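Local coordinates for protein beta-galactosidase (PDB 3TTY) that hydrolyses the terminal beta-galactosyl residues of beta-galactosides as a TIM-barrel glycoside hydrolase that assembles from three subunits, at residues F45-I50 with K126-K131; R52-Y57 with P86-K91. All coordinates share one frame; numbering follows the deposited sequence.

Interaction 1: F45-I50 with K126-K131; sequences FSWAKI and KILAGK
The indole nitrogen NE1 of W47 is engaged by OE1 of Q51, a hydrogen bond within its own chain that restrains the ring, while L128 packs on one face. In this TIM barrel, the short helix 47-50 follows the second barrel strand, whereas helix 119-135 belongs to the connection from the third strand to the fourth; the contact therefore joins two neighbouring beta-alpha connections. CG of W47 lies anti to the backbone N (chi1 -166°), which carries the ring toward helix 119-135, where that face meets the leucine. There L128 CD2 sits over the five-membered ring of W47, 3.6 Å from its centroid and only 8° off the normal, a well-centred CH-pi contact. Y121, Y124 and A125 of the same long helix also touch the indole. One turn along from W47, I50 meets the other methyl of the leucine, so that a single forked side chain serves two partners. The short helix also faces the second subunit, whose S188 OG and Y192 OH are hydrogen-bonded to A48 N and A48 O, while F45, just ahead of it, touches the bound galactose. At the isoleucine the fit is looser: I50 CG2 lies 4.0 Å from L128 CD1.

Interaction 2: R52-Y57 with P86-K91; sequences RDEVSY and PAWMAK
W88 carries its ring in the crowded position between its backbone N and carbonyl carbon (chi1 67°), which turns the indole toward the backbone of R52 and D53, while E54 sets CG beside its backbone N (chi1 -61°), bringing that methylene to the benzo end of the ring; the bend at chi2 (95°) then turns the carboxylate on toward Y93. The loop thus meets the tryptophan largely with main-chain atoms. D53 CA lies over the six-membered ring of W88, 3.8 Å from its centroid, as a CH-pi donor. On the same face, R52 O stands 3.3 Å above the W88 ring plane, near the five-membered part. It is close to NE1 but badly placed to accept from it; that N-H goes instead to the carbonyl oxygen of Q51. From the opposite face the ring is backed by CB of M89, its own helix neighbour. The loop leads from helix 47-50 to helix 60-71 of the TIM barrel and packs its main chain on a residue of helix 87-92, in the next beta-alpha connection. The CB of D53 is directed away from the indole, and its carboxylate shapes the loop through an Asx turn: V55 N donates to D53 OD1 (2.8 Å), and S56 N adds a weak bond to the same oxygen. E196 of the second subunit also packs on W88, and Y192 of that subunit on R52. E54 CG approaches W88 CZ3 at 4.0 Å, and E54 OE2 is hydrogen-bonded to Y93 OH.

Overall arrangement
The two interactions show how consecutive connections of a TIM barrel can be joined by tryptophans used in different ways. Both link the connection after the second strand to the one after the third, and their centres lie 10 Å apart. Interaction 1 is fully buried, includes F45 of the galactose pocket in one of its segments and sets leucine methyls against an indole face and an isoleucine; interaction 2, farther from the chain's centre, is partly exposed and sets peptide groups against an aromatic face. They also meet directly: P86 and M89 pack on W47, and Y57 touches I127 and forms a cation-pi pair with K131. Q51, the residue between 45-50 and 52-57, bonds to both indole nitrogens, by its side chain to W47 and by its backbone carbonyl to W88.

Interaction 1: F45-I50 with K126-K131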
ATOM      1  N   PHE A  45      26.316  -8.707 -19.906  1.00 16.57           N
ATOM      2  CA  PHE A  45      26.501  -7.924 -18.689  1.00 16.57           C
ATOM      3  C   PHE A  45      27.946  -7.819 -18.248  1.00 18.78           C
ATOM      4  O   PHE A  45      28.277  -8.150 -17.108  1.00 19.15           O
ATOM      5  CB  PHE A  45      25.640  -8.489 -17.549  1.00 17.05           C
ATOM      6  CG  PHE A  45      24.158  -8.206 -17.704  1.00 16.13           C
ATOM      7  CD1 PHE A  45      23.680  -6.902 -17.710  1.00 18.09           C
ATOM      8  CD2 PHE A  45      23.246  -9.239 -17.821  1.00 17.44           C
ATOM      9  CE1 PHE A  45      22.315  -6.631 -17.833  1.00 13.55           C
ATOM     10  CE2 PHE A  45      21.879  -8.979 -17.955  1.00 20.27           C
ATOM     11  CZ  PHE A  45      21.415  -7.669 -17.960  1.00 17.62           C
ATOM     12  N   SER A  46      28.808  -7.333 -19.136  1.00 13.21           N
ATOM     13  CA  SER A  46      30.227  -7.313 -18.831  1.00 15.65           C
ATOM     14  C   SER A  46      30.880  -5.999 -19.231  1.00 18.24           C
ATOM     15  O   SER A  46      32.072  -5.954 -19.550  1.00 17.18           O
ATOM     16  CB  SER A  46      30.931  -8.492 -19.508  1.00 15.19           C
ATOM     17  OG  SER A  46      30.926  -9.620 -18.659  1.00 20.32           O
ATOM     18  N   TRP A  47      30.096  -4.930 -19.208  1.00 15.52           N
ATOM     19  CA  TRP A  47      30.622  -3.640 -19.574  1.00 15.33           C
ATOM     20  C   TRP A  47      31.845  -3.336 -18.699  1.00 15.13           C
ATOM     21  O   TRP A  47      32.910  -3.015 -19.211  1.00 18.55           O
ATOM     22  CB  TRP A  47      29.541  -2.570 -19.447  1.00 13.04           C
ATOM     23  CG  TRP A  47      29.891  -1.280 -20.100  1.00 14.08           C
ATOM     24  CD1 TRP A  47      31.142  -0.834 -20.439  1.00 12.32           C
ATOM     25  CD2 TRP A  47      28.975  -0.260 -20.510  1.00 12.73           C
ATOM     26  NE1 TRP A  47      31.053   0.416 -21.021  1.00 13.33           N
ATOM     27  CE2 TRP A  47      29.734   0.785 -21.076  1.00 14.56           C
ATOM     28  CE3 TRP A  47      27.589  -0.118 -20.430  1.00 15.17           C
ATOM     29  CZ2 TRP A  47      29.143   1.939 -21.590  1.00 13.36           C
ATOM     30  CZ3 TRP A  47      27.007   1.030 -20.930  1.00 15.37           C
ATOM     31  CH2 TRP A  47      27.784   2.040 -21.503  1.00 12.20           C
ATOM     32  N   ALA A  48      31.706  -3.488 -17.389  1.00 12.98           N
ATOM     33  CA  ALA A  48      32.808  -3.174 -16.485  1.00 17.47           C
ATOM     34  C   ALA A  48      34.003  -4.121 -16.642  1.00 16.72           C
ATOM     35  O   ALA A  48      35.148  -3.713 -16.465  1.00 18.39           O
ATOM     36  CB  ALA A  48      32.335  -3.129 -15.028  1.00 14.94           C
ATOM     37  N   LYS A  49      33.754  -5.378 -16.985  1.00 15.07           N
ATOM     38  CA  LYS A  49      34.876  -6.288 -17.220  1.00 15.55           C
ATOM     39  C   LYS A  49      35.697  -5.831 -18.425  1.00 17.10           C
ATOM     40  O   LYS A  49      36.925  -5.917 -18.444  1.00 18.62           O
ATOM     41  CB  LYS A  49      34.396  -7.724 -17.426  1.00 16.76           C
ATOM     42  CG  LYS A  49      35.544  -8.742 -17.464  1.00 16.34           C
ATOM     43  CD  LYS A  49      35.019 -10.156 -17.547  1.00 20.41           C
ATOM     44  CE  LYS A  49      36.161 -11.180 -17.483  1.00 21.59           C
ATOM     45  NZ  LYS A  49      37.119 -10.936 -16.375  1.00 22.50           N
ATOM     46  N   ILE A  50      35.005  -5.327 -19.432  1.00 18.28           N
ATOM     47  CA  ILE A  50      35.670  -4.856 -20.629  1.00 18.61           C
ATOM     48  C   ILE A  50      36.332  -3.516 -20.382  1.00 17.35           C
ATOM     49  O   ILE A  50      37.511  -3.323 -20.692  1.00 15.61           O
ATOM     50  CB  ILE A  50      34.673  -4.701 -21.783  1.00 19.23           C
ATOM     51  CG1 ILE A  50      34.129  -6.077 -22.189  1.00 15.96           C
ATOM     52  CG2 ILE A  50      35.333  -3.974 -22.941  1.00 15.80           C
ATOM     53  CD1 ILE A  50      32.878  -6.016 -23.042  1.00 14.19           C
ATOM     54  N   LYS A 126      28.013   3.904 -27.580  1.00 19.07           N
ATOM     55  CA  LYS A 126      28.366   3.893 -29.001  1.00 20.32           C
ATOM     56  C   LYS A 126      29.786   3.361 -29.246  1.00 20.12           C
ATOM     57  O   LYS A 126      30.004   2.493 -30.085  1.00 18.06           O
ATOM     58  CB  LYS A 126      28.235   5.290 -29.602  1.00 19.44           C
ATOM     59  CG  LYS A 126      28.743   5.375 -31.039  1.00 29.17           C
ATOM     60  CD  LYS A 126      28.243   6.629 -31.766  1.00 27.87           C
ATOM     61  CE  LYS A 126      28.703   6.630 -33.228  1.00 32.84           C
ATOM     62  NZ  LYS A 126      28.159   7.790 -33.989  1.00 35.89           N
ATOM     63  N   ILE A 127      30.755   3.889 -28.514  1.00 20.00           N
ATOM     64  CA  ILE A 127      32.115   3.388 -28.634  1.00 20.19           C
ATOM     65  C   ILE A 127      32.204   1.878 -28.375  1.00 19.90           C
ATOM     66  O   ILE A 127      32.816   1.148 -29.161  1.00 20.89           O
ATOM     67  CB  ILE A 127      33.083   4.162 -27.721  1.00 18.83           C
ATOM     68  CG1 ILE A 127      33.181   5.613 -28.208  1.00 17.67           C
ATOM     69  CG2 ILE A 127      34.464   3.501 -27.716  1.00 19.07           C
ATOM     70  CD1 ILE A 127      34.111   6.497 -27.384  1.00 18.06           C
ATOM     71  N   LEU A 128      31.588   1.406 -27.292  1.00 17.89           N
ATOM     72  CA  LEU A 128      31.668  -0.020 -26.949  1.00 20.53           C
ATOM     73  C   LEU A 128      31.124  -0.916 -28.070  1.00 19.64           C
ATOM     74  O   LEU A 128      31.770  -1.886 -28.470  1.00 20.61           O
ATOM     75  CB  LEU A 128      30.958  -0.326 -25.627  1.00 13.16           C
ATOM     76  CG  LEU A 128      30.955  -1.784 -25.154  1.00 20.43           C
ATOM     77  CD1 LEU A 128      32.369  -2.393 -25.155  1.00 15.40           C
ATOM     78  CD2 LEU A 128      30.312  -1.897 -23.773  1.00 15.13           C
ATOM     79  N   ALA A 129      29.936  -0.592 -28.562  1.00 16.92           N
ATOM     80  CA  ALA A 129      29.336  -1.338 -29.650  1.00 17.27           C
ATOM     81  C   ALA A 129      30.237  -1.281 -30.888  1.00 20.09           C
ATOM     82  O   ALA A 129      30.415  -2.273 -31.584  1.00 21.98           O
ATOM     83  CB  ALA A 129      27.951  -0.775 -29.967  1.00 18.97           C
ATOM     84  N   GLY A 130      30.810  -0.111 -31.151  1.00 20.93           N
ATOM     85  CA  GLY A 130      31.726   0.052 -32.263  1.00 21.47           C
ATOM     86  C   GLY A 130      32.941  -0.851 -32.172  1.00 22.28           C
ATOM     87  O   GLY A 130      33.264  -1.557 -33.116  1.00 21.77           O
ATOM     88  N   LYS A 131      33.623  -0.825 -31.033  1.00 23.09           N
ATOM     89  CA  LYS A 131      34.831  -1.621 -30.854  1.00 19.60           C
ATOM     90  C   LYS A 131      34.561  -3.111 -30.935  1.00 20.47           C
ATOM     91  O   LYS A 131      35.382  -3.857 -31.452  1.00 26.11           O
ATOM     92  CB  LYS A 131      35.516  -1.287 -29.527  1.00 20.19           C
ATOM     93  CG  LYS A 131      36.239   0.067 -29.512  1.00 24.67           C
ATOM     94  CD  LYS A 131      36.862   0.342 -28.149  1.00 20.62           C
ATOM     95  CE  LYS A 131      37.754   1.578 -28.184  1.00 19.64           C
ATOM     96  NZ  LYS A 131      38.894   1.406 -29.128  1.00 22.39           N
TER

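Interaction 2: R52-Y57 with P86-K91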
ATOM      1  N   ARG A  52      37.394  -0.545 -17.780  1.00 16.20           N
ATOM      2  CA  ARG A  52      37.602  -0.195 -16.373  1.00 19.40           C
ATOM      3  C   ARG A  52      37.748   1.314 -16.119  1.00 20.02           C
ATOM      4  O   ARG A  52      37.784   1.755 -14.970  1.00 18.91           O
ATOM      5  CB  ARG A  52      38.836  -0.918 -15.840  1.00 22.42           C
ATOM      6  CG  ARG A  52      40.105  -0.569 -16.591  1.00 22.64           C
ATOM      7  CD  ARG A  52      41.287  -0.476 -15.637  1.00 32.38           C
ATOM      8  NE  ARG A  52      41.616  -1.767 -15.037  1.00 38.26           N
ATOM      9  CZ  ARG A  52      42.003  -1.946 -13.770  1.00 44.92           C
ATOM     10  NH1 ARG A  52      42.104  -0.906 -12.934  1.00 33.50           N
ATOM     11  NH2 ARG A  52      42.288  -3.176 -13.337  1.00 36.82           N
ATOM     12  N   ASP A  53      37.883   2.084 -17.196  1.00 18.31           N
ATOM     13  CA  ASP A  53      37.956   3.540 -17.126  1.00 21.11           C
ATOM     14  C   ASP A  53      37.703   4.129 -18.517  1.00 18.96           C
ATOM     15  O   ASP A  53      37.420   3.388 -19.455  1.00 22.40           O
ATOM     16  CB  ASP A  53      39.282   4.028 -16.519  1.00 17.47           C
ATOM     17  CG  ASP A  53      40.489   3.712 -17.398  1.00 23.04           C
ATOM     18  OD1 ASP A  53      40.323   3.636 -18.637  1.00 23.05           O
ATOM     19  OD2 ASP A  53      41.601   3.544 -16.845  1.00 19.16           O
ATOM     20  N   GLU A  54      37.818   5.443 -18.653  1.00 16.68           N
ATOM     21  CA  GLU A  54      37.376   6.121 -19.874  1.00 23.01           C
ATOM     22  C   GLU A  54      38.177   5.700 -21.093  1.00 20.91           C
ATOM     23  O   GLU A  54      37.757   5.904 -22.233  1.00 24.11           O
ATOM     24  CB  GLU A  54      37.456   7.644 -19.711  1.00 17.25           C
ATOM     25  CG  GLU A  54      36.571   8.193 -18.587  1.00 14.99           C
ATOM     26  CD  GLU A  54      37.320   8.377 -17.280  1.00 18.93           C
ATOM     27  OE1 GLU A  54      38.261   7.602 -17.020  1.00 16.52           O
ATOM     28  OE2 GLU A  54      36.984   9.320 -16.517  1.00 20.76           O
ATOM     29  N   VAL A  55      39.317   5.079 -20.837  1.00 20.35           N
ATOM     30  CA  VAL A  55      40.339   4.923 -21.851  1.00 22.96           C
ATOM     31  C   VAL A  55      40.764   3.461 -22.105  1.00 25.26           C
ATOM     32  O   VAL A  55      41.411   3.164 -23.104  1.00 26.06           O
ATOM     33  CB  VAL A  55      41.554   5.800 -21.433  1.00 26.76           C
ATOM     34  CG1 VAL A  55      42.845   5.001 -21.384  1.00 32.12           C
ATOM     35  CG2 VAL A  55      41.646   7.029 -22.312  1.00 27.68           C
ATOM     36  N   SER A  56      40.387   2.549 -21.215  1.00 23.98           N
ATOM     37  CA  SER A  56      40.925   1.187 -21.253  1.00 22.64           C
ATOM     38  C   SER A  56      39.885   0.140 -21.622  1.00 23.37           C
ATOM     39  O   SER A  56      38.808   0.106 -21.035  1.00 20.88           O
ATOM     40  CB  SER A  56      41.554   0.827 -19.908  1.00 26.64           C
ATOM     41  OG  SER A  56      42.545   1.769 -19.539  1.00 30.43           O
ATOM     42  N   TYR A  57      40.230  -0.716 -22.586  1.00 17.64           N
ATOM     43  CA  TYR A  57      39.352  -1.782 -23.069  1.00 23.21           C
ATOM     44  C   TYR A  57      40.084  -3.133 -23.110  1.00 24.40           C
ATOM     45  O   TYR A  57      41.163  -3.258 -23.692  1.00 20.66           O
ATOM     46  CB  TYR A  57      38.795  -1.451 -24.468  1.00 20.01           C
ATOM     47  CG  TYR A  57      37.920  -0.204 -24.520  1.00 21.40           C
ATOM     48  CD1 TYR A  57      36.542  -0.288 -24.369  1.00 20.55           C
ATOM     49  CD2 TYR A  57      38.474   1.050 -24.712  1.00 24.43           C
ATOM     50  CE1 TYR A  57      35.745   0.843 -24.407  1.00 20.55           C
ATOM     51  CE2 TYR A  57      37.681   2.194 -24.753  1.00 21.67           C
ATOM     52  CZ  TYR A  57      36.325   2.080 -24.602  1.00 20.80           C
ATOM     53  OH  TYR A  57      35.546   3.205 -24.648  1.00 19.49           O
ATOM     54  N   PRO A  86      29.045   0.549 -15.848  1.00 14.24           N
ATOM     55  CA  PRO A  86      30.009   0.273 -14.771  1.00 14.50           C
ATOM     56  C   PRO A  86      29.852   1.174 -13.545  1.00 15.94           C
ATOM     57  O   PRO A  86      29.477   2.339 -13.661  1.00 15.63           O
ATOM     58  CB  PRO A  86      31.364   0.533 -15.436  1.00 16.61           C
ATOM     59  CG  PRO A  86      31.118   0.331 -16.894  1.00 16.64           C
ATOM     60  CD  PRO A  86      29.720   0.886 -17.115  1.00 15.02           C
ATOM     61  N   ALA A  87      30.160   0.635 -12.371  1.00 14.14           N
ATOM     62  CA  ALA A  87      30.107   1.416 -11.140  1.00 13.84           C
ATOM     63  C   ALA A  87      30.969   2.678 -11.225  1.00 15.82           C
ATOM     64  O   ALA A  87      30.591   3.718 -10.684  1.00 14.07           O
ATOM     65  CB  ALA A  87      30.515   0.562  -9.942  1.00 12.02           C
ATOM     66  N   TRP A  88      32.119   2.599 -11.898  1.00 15.65           N
ATOM     67  CA  TRP A  88      32.992   3.779 -12.028  1.00 13.68           C
ATOM     68  C   TRP A  88      32.352   4.852 -12.898  1.00 14.10           C
ATOM     69  O   TRP A  88      32.609   6.044 -12.731  1.00 16.12           O
ATOM     70  CB  TRP A  88      34.383   3.421 -12.573  1.00 13.14           C
ATOM     71  CG  TRP A  88      34.406   2.936 -14.008  1.00 16.41           C
ATOM     72  CD1 TRP A  88      34.518   1.641 -14.430  1.00 16.39           C
ATOM     73  CD2 TRP A  88      34.347   3.740 -15.203  1.00 16.73           C
ATOM     74  NE1 TRP A  88      34.511   1.587 -15.805  1.00 18.33           N
ATOM     75  CE2 TRP A  88      34.414   2.859 -16.302  1.00 18.47           C
ATOM     76  CE3 TRP A  88      34.249   5.113 -15.447  1.00 16.28           C
ATOM     77  CZ2 TRP A  88      34.386   3.310 -17.625  1.00 18.31           C
ATOM     78  CZ3 TRP A  88      34.210   5.558 -16.766  1.00 15.26           C
ATOM     79  CH2 TRP A  88      34.278   4.661 -17.833  1.00 21.29           C
ATOM     80  N   MET A  89      31.511   4.437 -13.827  1.00 12.64           N
ATOM     81  CA  MET A  89      30.897   5.399 -14.722  1.00 14.52           C
ATOM     82  C   MET A  89      29.799   6.135 -13.956  1.00 15.10           C
ATOM     83  O   MET A  89      29.656   7.360 -14.056  1.00 13.51           O
ATOM     84  CB  MET A  89      30.344   4.699 -15.974  1.00 14.99           C
ATOM     85  CG  MET A  89      29.751   5.658 -17.003  1.00 13.85           C
ATOM     86  SD  MET A  89      29.241   4.806 -18.479  1.00 15.03           S
ATOM     87  CE  MET A  89      30.816   4.325 -19.147  1.00 14.57           C
ATOM     88  N   ALA A  90      29.052   5.383 -13.154  1.00 14.76           N
ATOM     89  CA  ALA A  90      28.029   5.982 -12.310  1.00 14.18           C
ATOM     90  C   ALA A  90      28.688   6.911 -11.295  1.00 18.21           C
ATOM     91  O   ALA A  90      28.159   7.976 -10.997  1.00 18.50           O
ATOM     92  CB  ALA A  90      27.218   4.922 -11.611  1.00 12.97           C
ATOM     93  N   LYS A  91      29.855   6.520 -10.788  1.00 14.27           N
ATOM     94  CA  LYS A  91      30.546   7.332  -9.803  1.00 16.23           C
ATOM     95  C   LYS A  91      31.141   8.605 -10.419  1.00 19.00           C
ATOM     96  O   LYS A  91      30.939   9.700  -9.910  1.00 20.73           O
ATOM     97  CB  LYS A  91      31.652   6.517  -9.125  1.00 15.38           C
ATOM     98  CG  LYS A  91      32.264   7.226  -7.939  1.00 17.66           C
ATOM     99  CD  LYS A  91      33.648   7.759  -8.264  1.00 28.08           C
ATOM    100  CE  LYS A  91      34.204   8.616  -7.117  1.00 30.35           C
ATOM    101  NZ  LYS A  91      35.598   9.080  -7.385  1.00 23.39           N
TER